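Long-range contacts in putative histidinol-phosphate aminotransferase (Erwinia carotovora atroseptica, PDB 3LY1), which binds pyridoxal 5'-phosphate and probably catalyses transamination as a two-subunit aminotransferase: residues A38-K44 / F246-A251; F211-M217 / A251-M256. All blocks are in the same frame, centred on the assembly; numbering follows the deposited sequence.

Contact 1 of 2, residues A38-K44 / F246-A251; sequences ARDAVVK and FSGVDA
Two helices can bring their backbones into direct contact where small residues meet, and this contact illustrates the principle within the fold-type I (aspartate aminotransferase-like) architecture of the family. Residues 246-251 are regular helix. Residues 38-44 run on from helix 32-40 and keep helical phi/psi, with Lys44 N bonded to Ala41 O (2.9 Å). The register is set by Ala38 and Ser247, whose CA atoms lie only 4.0 Å apart. Ala38 is the small side of the joint: its CB meets Ala251 CB at 4.0 Å and Ser247 CB at 3.9 Å, and its carbonyl O accepts a 2.9 Å hydrogen bond from Ser247 OG, whose chi1 is m. One turn on, Ala41 points toward the partner helix, its CB 3.6 Å from Ser247 CA and 3.8 Å from Phe246 CD1. The larger side chains close the other end. Phe246, with chi1 between wells at -136°, lays a ring face against Lys44, whose CB stands 4.1 Å from the ring centroid and 21° off its normal, a CH-pi contact. Phe246 also lies about 7 Å, side chain to side chain, from Tyr48, whose counterpart in the second subunit reaches the cofactor site of this chain. Ala38 and Val42 pack on Val42 and Ala38 of that neighbouring subunit, so the joint is part of the dimer interface. Lys44, in an mtmt conformation, curls its amine past the ring, placing NZ 3.6 Å from Phe246 CE1 and completing a salt bridge with Asp250 OD2 at 2.8 Å.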
loop_
_atom_site.group_PDB
_atom_site.type_symbol
_atom_site.label_atom_id
_atom_site.label_comp_id
_atom_site.label_asym_id
_atom_site.label_seq_id
_atom_site.Cartn_x
_atom_site.Cartn_y
_atom_site.Cartn_z
ATOM N N ALA A 38 8.708 -15.729 -2.157
ATOM C CA ALA A 38 8.888 -14.436 -1.529
ATOM C C ALA A 38 10.382 -14.121 -1.358
ATOM O O ALA A 38 10.805 -12.979 -1.574
ATOM C CB ALA A 38 8.149 -14.390 -0.169
ATOM N N ARG A 39 11.153 -15.117 -0.915
ATOM C CA ARG A 39 12.600 -14.955 -0.713
ATOM C C ARG A 39 13.313 -14.710 -2.033
ATOM O O ARG A 39 14.145 -13.821 -2.112
ATOM C CB ARG A 39 13.235 -16.160 -0.000
ATOM C CG ARG A 39 12.875 -16.302 1.482
ATOM C CD ARG A 39 13.754 -17.348 2.206
ATOM N NE ARG A 39 13.913 -18.574 1.403
ATOM C CZ ARG A 39 13.108 -19.638 1.423
ATOM N NH1 ARG A 39 12.052 -19.704 2.242
ATOM N NH2 ARG A 39 13.373 -20.661 0.608
ATOM N N ASP A 40 12.964 -15.479 -3.064
ATOM C CA ASP A 40 13.561 -15.327 -4.382
ATOM C C ASP A 40 13.232 -13.973 -5.063
ATOM O O ASP A 40 13.973 -13.528 -5.951
ATOM C CB ASP A 40 13.106 -16.475 -5.284
ATOM C CG ASP A 40 13.727 -17.852 -4.891
ATOM O OD1 ASP A 40 14.525 -17.940 -3.923
ATOM O OD2 ASP A 40 13.402 -18.855 -5.573
ATOM N N ALA A 41 12.122 -13.342 -4.675
ATOM C CA ALA A 41 11.764 -12.034 -5.227
ATOM C C ALA A 41 12.698 -10.925 -4.764
ATOM O O ALA A 41 12.744 -9.868 -5.413
ATOM C CB ALA A 41 10.285 -11.641 -4.866
ATOM N N VAL A 42 13.389 -11.105 -3.636
ATOM C CA VAL A 42 14.146 -9.975 -3.033
ATOM C C VAL A 42 15.259 -9.432 -3.943
ATOM O O VAL A 42 15.408 -8.207 -4.084
ATOM C CB VAL A 42 14.691 -10.304 -1.626
ATOM C CG1 VAL A 42 15.646 -9.198 -1.105
ATOM C CG2 VAL A 42 13.520 -10.562 -0.643
ATOM N N VAL A 43 15.982 -10.328 -4.606
ATOM C CA VAL A 43 17.002 -9.934 -5.585
ATOM C C VAL A 43 16.386 -9.179 -6.777
ATOM O O VAL A 43 17.063 -8.362 -7.409
ATOM C CB VAL A 43 17.868 -11.132 -6.065
ATOM C CG1 VAL A 43 17.071 -12.085 -6.940
ATOM C CG2 VAL A 43 19.132 -10.625 -6.792
ATOM N N LYS A 44 15.106 -9.422 -7.056
ATOM C CA LYS A 44 14.450 -8.813 -8.200
ATOM C C LYS A 44 13.837 -7.465 -7.821
ATOM O O LYS A 44 13.476 -6.727 -8.705
ATOM C CB LYS A 44 13.342 -9.720 -8.755
ATOM C CG LYS A 44 13.845 -11.070 -9.333
ATOM C CD LYS A 44 12.719 -11.857 -10.075
ATOM C CE LYS A 44 11.613 -12.344 -9.142
ATOM N NZ LYS A 44 10.405 -12.966 -9.817
ATOM N N PHE A 246 6.976 -6.915 -4.485
ATOM C CA PHE A 246 7.444 -8.059 -5.285
ATOM C C PHE A 246 7.354 -9.393 -4.543
ATOM O O PHE A 246 6.897 -10.368 -5.093
ATOM C CB PHE A 246 8.891 -7.840 -5.744
ATOM C CG PHE A 246 9.137 -8.205 -7.166
ATOM C CD1 PHE A 246 8.792 -9.464 -7.660
ATOM C CD2 PHE A 246 9.809 -7.332 -8.000
ATOM C CE1 PHE A 246 9.057 -9.792 -8.959
ATOM C CE2 PHE A 246 10.088 -7.669 -9.311
ATOM C CZ PHE A 246 9.700 -8.886 -9.793
ATOM N N SER A 247 7.772 -9.439 -3.289
ATOM C CA SER A 247 7.724 -10.703 -2.553
ATOM C C SER A 247 6.276 -11.135 -2.344
ATOM O O SER A 247 5.965 -12.295 -2.494
ATOM C CB SER A 247 8.438 -10.597 -1.196
ATOM O OG SER A 247 9.798 -10.284 -1.402
ATOM N N GLY A 248 5.409 -10.195 -1.999
ATOM C CA GLY A 248 4.008 -10.482 -1.850
ATOM C C GLY A 248 3.331 -10.980 -3.115
ATOM O O GLY A 248 2.562 -11.943 -3.048
ATOM N N VAL A 249 3.629 -10.347 -4.255
ATOM C CA VAL A 249 3.032 -10.736 -5.535
ATOM C C VAL A 249 3.473 -12.171 -5.896
ATOM O O VAL A 249 2.655 -13.020 -6.249
ATOM C CB VAL A 249 3.409 -9.777 -6.679
ATOM C CG1 VAL A 249 3.018 -10.368 -8.012
ATOM C CG2 VAL A 249 2.757 -8.395 -6.460
ATOM N N ASP A 250 4.765 -12.448 -5.792
ATOM C CA ASP A 250 5.269 -13.789 -6.117
ATOM C C ASP A 250 4.828 -14.825 -5.061
ATOM O O ASP A 250 4.607 -16.003 -5.387
ATOM C CB ASP A 250 6.796 -13.790 -6.242
ATOM C CG ASP A 250 7.309 -13.253 -7.597
ATOM O OD1 ASP A 250 6.497 -12.884 -8.483
ATOM O OD2 ASP A 250 8.550 -13.253 -7.786
ATOM N N ALA A 251 4.697 -14.411 -3.792
ATOM C CA ALA A 251 4.166 -15.345 -2.800
ATOM C C ALA A 251 2.698 -15.636 -3.082
ATOM O O ALA A 251 2.263 -16.770 -2.960
ATOM C CB ALA A 251 4.394 -14.859 -1.409
#

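Contact 2 of 2, residues F211-M217 / A251-M256; sequences FSKIHAM and AALASM. With PLP (pyridoxal-5'-phosphate), chain E; EDO (1,2-ethanediol), chain H.
The PLP-binding loop 211-217, which follows strand 205-210 of the large-domain sheet, packs its far side on residues 251-256, on helix 246-255. The loop curls back on itself: Lys213 to Ala216 is a type I beta turn, Ala216 takes left-handed helical angles (63°/37°), and Met217 N bonds to Phe211 O at 3.0 Å. Three side chains thereby project toward the helix. Ala252 is a small bump seated on a face of the Phe211 ring, CB 3.8 Å from its centroid and 16° off the normal, while ethanediol occupies the opposite face. Met256, like Met217 a selenomethionine, lies along the ring edge, CG 3.9 Å from Phe211 CE2 and SE 5.5 Å from the centroid, a Met-aromatic contact. Met217 fills the shallow hollow left by two alanines, its CE 3.8 Å from Ala251 CB and 4.2 Å from Ala252 CB. His215 ND1 and Ser255 OG share a 2.6 Å hydrogen bond, and one water links Ser255 OG (2.9 Å) to His215 O (2.6 Å). Ser212 OG donates to PLP O3P (2.5 Å); Lys213 NZ, 3.5 Å from PLP C4A, is unbonded here but placed like the family's Schiff-base lysine. The loop thus meets cofactor through polar groups, helix mainly through apolar ones.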
loop_
_atom_site.group_PDB
_atom_site.type_symbol
_atom_site.label_atom_id
_atom_site.label_comp_id
_atom_site.label_asym_id
_atom_site.label_seq_id
_atom_site.Cartn_x
_atom_site.Cartn_y
_atom_site.Cartn_z
ATOM N N PHE A 211 -5.069 -12.104 1.256
ATOM C CA PHE A 211 -4.155 -13.245 1.462
ATOM C C PHE A 211 -3.654 -13.355 2.930
ATOM O O PHE A 211 -2.802 -14.194 3.255
ATOM C CB PHE A 211 -2.974 -13.132 0.507
ATOM C CG PHE A 211 -3.285 -13.522 -0.918
ATOM C CD1 PHE A 211 -3.887 -12.638 -1.818
ATOM C CD2 PHE A 211 -2.974 -14.777 -1.360
ATOM C CE1 PHE A 211 -4.152 -13.037 -3.133
ATOM C CE2 PHE A 211 -3.220 -15.178 -2.682
ATOM C CZ PHE A 211 -3.814 -14.308 -3.565
ATOM N N SER A 212 -4.151 -12.485 3.797
ATOM C CA SER A 212 -3.630 -12.319 5.146
ATOM C C SER A 212 -4.053 -13.461 6.104
ATOM O O SER A 212 -3.478 -13.572 7.164
ATOM C CB SER A 212 -4.076 -10.987 5.740
ATOM O OG SER A 212 -3.446 -9.886 5.140
ATOM N N LYS A 213 -5.042 -14.278 5.741
ATOM C CA LYS A 213 -5.660 -15.217 6.706
ATOM C C LYS A 213 -5.418 -16.679 6.321
ATOM O O LYS A 213 -4.385 -17.216 6.689
ATOM C CB LYS A 213 -7.129 -14.877 6.939
ATOM C CG LYS A 213 -7.400 -13.367 7.247
ATOM C CD LYS A 213 -6.769 -12.849 8.531
ATOM C CE LYS A 213 -6.956 -11.351 8.727
ATOM N NZ LYS A 213 -6.339 -10.860 10.003
ATOM N N ILE A 214 -6.276 -17.312 5.535
ATOM C CA ILE A 214 -6.011 -18.722 5.178
ATOM C C ILE A 214 -4.611 -18.857 4.545
ATOM O O ILE A 214 -3.884 -19.828 4.839
ATOM C CB ILE A 214 -7.106 -19.345 4.256
ATOM C CG1 ILE A 214 -6.939 -20.871 4.144
ATOM C CG2 ILE A 214 -7.100 -18.740 2.896
ATOM C CD1 ILE A 214 -7.835 -21.657 5.041
ATOM N N HIS A 215 -4.228 -17.884 3.703
ATOM C CA HIS A 215 -2.949 -17.941 3.007
ATOM C C HIS A 215 -1.782 -17.524 3.903
ATOM O O HIS A 215 -0.645 -17.587 3.488
ATOM C CB HIS A 215 -2.964 -17.074 1.733
ATOM C CG HIS A 215 -3.800 -17.633 0.612
ATOM N ND1 HIS A 215 -3.293 -18.500 -0.323
ATOM C CD2 HIS A 215 -5.099 -17.435 0.278
ATOM C CE1 HIS A 215 -4.239 -18.806 -1.193
ATOM N NE2 HIS A 215 -5.345 -18.178 -0.849
ATOM N N ALA A 216 -2.057 -17.055 5.112
ATOM C CA ALA A 216 -0.996 -16.812 6.108
ATOM C C ALA A 216 0.039 -15.745 5.703
ATOM O O ALA A 216 1.199 -15.854 6.061
ATOM C CB ALA A 216 -0.277 -18.151 6.472
HETATM N N MSE A 217 -0.393 -14.687 5.023
HETATM C CA MSE A 217 0.541 -13.673 4.512
HETATM C C MSE A 217 0.184 -12.255 4.975
HETATM O O MSE A 217 0.417 -11.283 4.226
HETATM C CB MSE A 217 0.553 -13.719 2.978
HETATM C CG MSE A 217 0.953 -15.037 2.387
HETATM SE SE MSE A 217 0.716 -15.190 0.374
HETATM C CE MSE A 217 1.120 -13.541 0.019
ATOM N N ALA A 251 4.697 -14.411 -3.792
ATOM C CA ALA A 251 4.166 -15.345 -2.800
ATOM C C ALA A 251 2.698 -15.636 -3.082
ATOM O O ALA A 251 2.263 -16.770 -2.960
ATOM C CB ALA A 251 4.394 -14.859 -1.409
ATOM N N ALA A 252 1.914 -14.613 -3.456
ATOM C CA ALA A 252 0.496 -14.822 -3.773
ATOM C C ALA A 252 0.330 -15.757 -4.980
ATOM O O ALA A 252 -0.529 -16.642 -4.948
ATOM C CB ALA A 252 -0.255 -13.471 -3.999
ATOM N N LEU A 253 1.127 -15.562 -6.019
ATOM C CA LEU A 253 1.033 -16.418 -7.205
ATOM C C LEU A 253 1.292 -17.873 -6.826
ATOM O O LEU A 253 0.582 -18.767 -7.277
ATOM C CB LEU A 253 2.007 -15.994 -8.293
ATOM C CG LEU A 253 1.661 -14.745 -9.103
ATOM C CD1 LEU A 253 2.901 -14.303 -9.905
ATOM C CD2 LEU A 253 0.441 -14.946 -10.022
ATOM N N ALA A 254 2.299 -18.108 -6.001
ATOM C CA ALA A 254 2.630 -19.457 -5.576
ATOM C C ALA A 254 1.554 -20.077 -4.655
ATOM O O ALA A 254 1.223 -21.260 -4.794
ATOM C CB ALA A 254 3.992 -19.470 -4.898
ATOM N N SER A 255 1.018 -19.288 -3.717
ATOM C CA SER A 255 0.049 -19.808 -2.725
ATOM C C SER A 255 -1.251 -20.230 -3.421
ATOM O O SER A 255 -1.844 -21.269 -3.090
ATOM C CB SER A 255 -0.200 -18.793 -1.605
ATOM O OG SER A 255 -0.843 -19.399 -0.501
HETATM N N MSE A 256 -1.639 -19.482 -4.447
HETATM C CA MSE A 256 -2.770 -19.878 -5.294
HETATM C C MSE A 256 -2.609 -21.231 -6.002
HETATM O O MSE A 256 -3.624 -21.820 -6.397
HETATM C CB MSE A 256 -3.092 -18.790 -6.321
HETATM C CG MSE A 256 -3.675 -17.546 -5.721
HETATM SE SE MSE A 256 -4.127 -16.351 -7.126
HETATM C CE MSE A 256 -5.755 -17.286 -7.743
HETATM N N1 PLP E . -11.421 -7.368 6.968
HETATM C C2 PLP E . -11.562 -8.019 8.176
HETATM C C2A PLP E . -12.924 -8.542 8.561
HETATM C C3 PLP E . -10.446 -8.135 9.006
HETATM O O3 PLP E . -10.588 -8.759 10.203
HETATM C C4 PLP E . -9.206 -7.594 8.599
HETATM C C4A PLP E . -7.963 -7.824 9.418
HETATM O O4A PLP E . -8.058 -7.562 10.606
HETATM C C5 PLP E . -9.089 -6.928 7.373
HETATM C C6 PLP E . -10.232 -6.819 6.581
HETATM C C5A PLP E . -7.789 -6.316 6.896
HETATM O O4P PLP E . -6.719 -7.259 6.700
HETATM P P PLP E . -5.601 -7.019 5.587
HETATM O O1P PLP E . -5.333 -5.565 5.358
HETATM O O2P PLP E . -6.192 -7.716 4.390
HETATM O O3P PLP E . -4.419 -7.772 6.176
HETATM C C1 EDO H . -7.324 -15.506 -2.730
HETATM O O1 EDO H . -8.590 -15.394 -2.088
HETATM C C2 EDO H . -7.466 -16.460 -3.903
HETATM O O2 EDO H . -7.371 -17.786 -3.398
HETATM O O HOH W 1 0.691 -19.262 1.934
#

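One helix, 246-255, serves both contacts, and Ala251 belongs to each, touching Ala38 in contact 1 and Met217 in contact 2; Met217 CE also packs 3.7 Å from Gly248 O. Both are largely buried, yet contact 1 lies farther out, about 24 Å from the chain centre to its own centre against 14 Å, and ends in an exposed lysine. Its chemistry suits that place: close helix packing with a Lys44-Asp250 charge pair at one end. Contact 2, deeper and next to the cofactor, relies on aromatic and selenomethionine packing with a histidine-serine hydrogen bond and a water. Both reach the second subunit, contact 2 through Lys213, bonded to Tyr48 of that chain. The helix therefore relates the subunit interface to the PLP-binding loop.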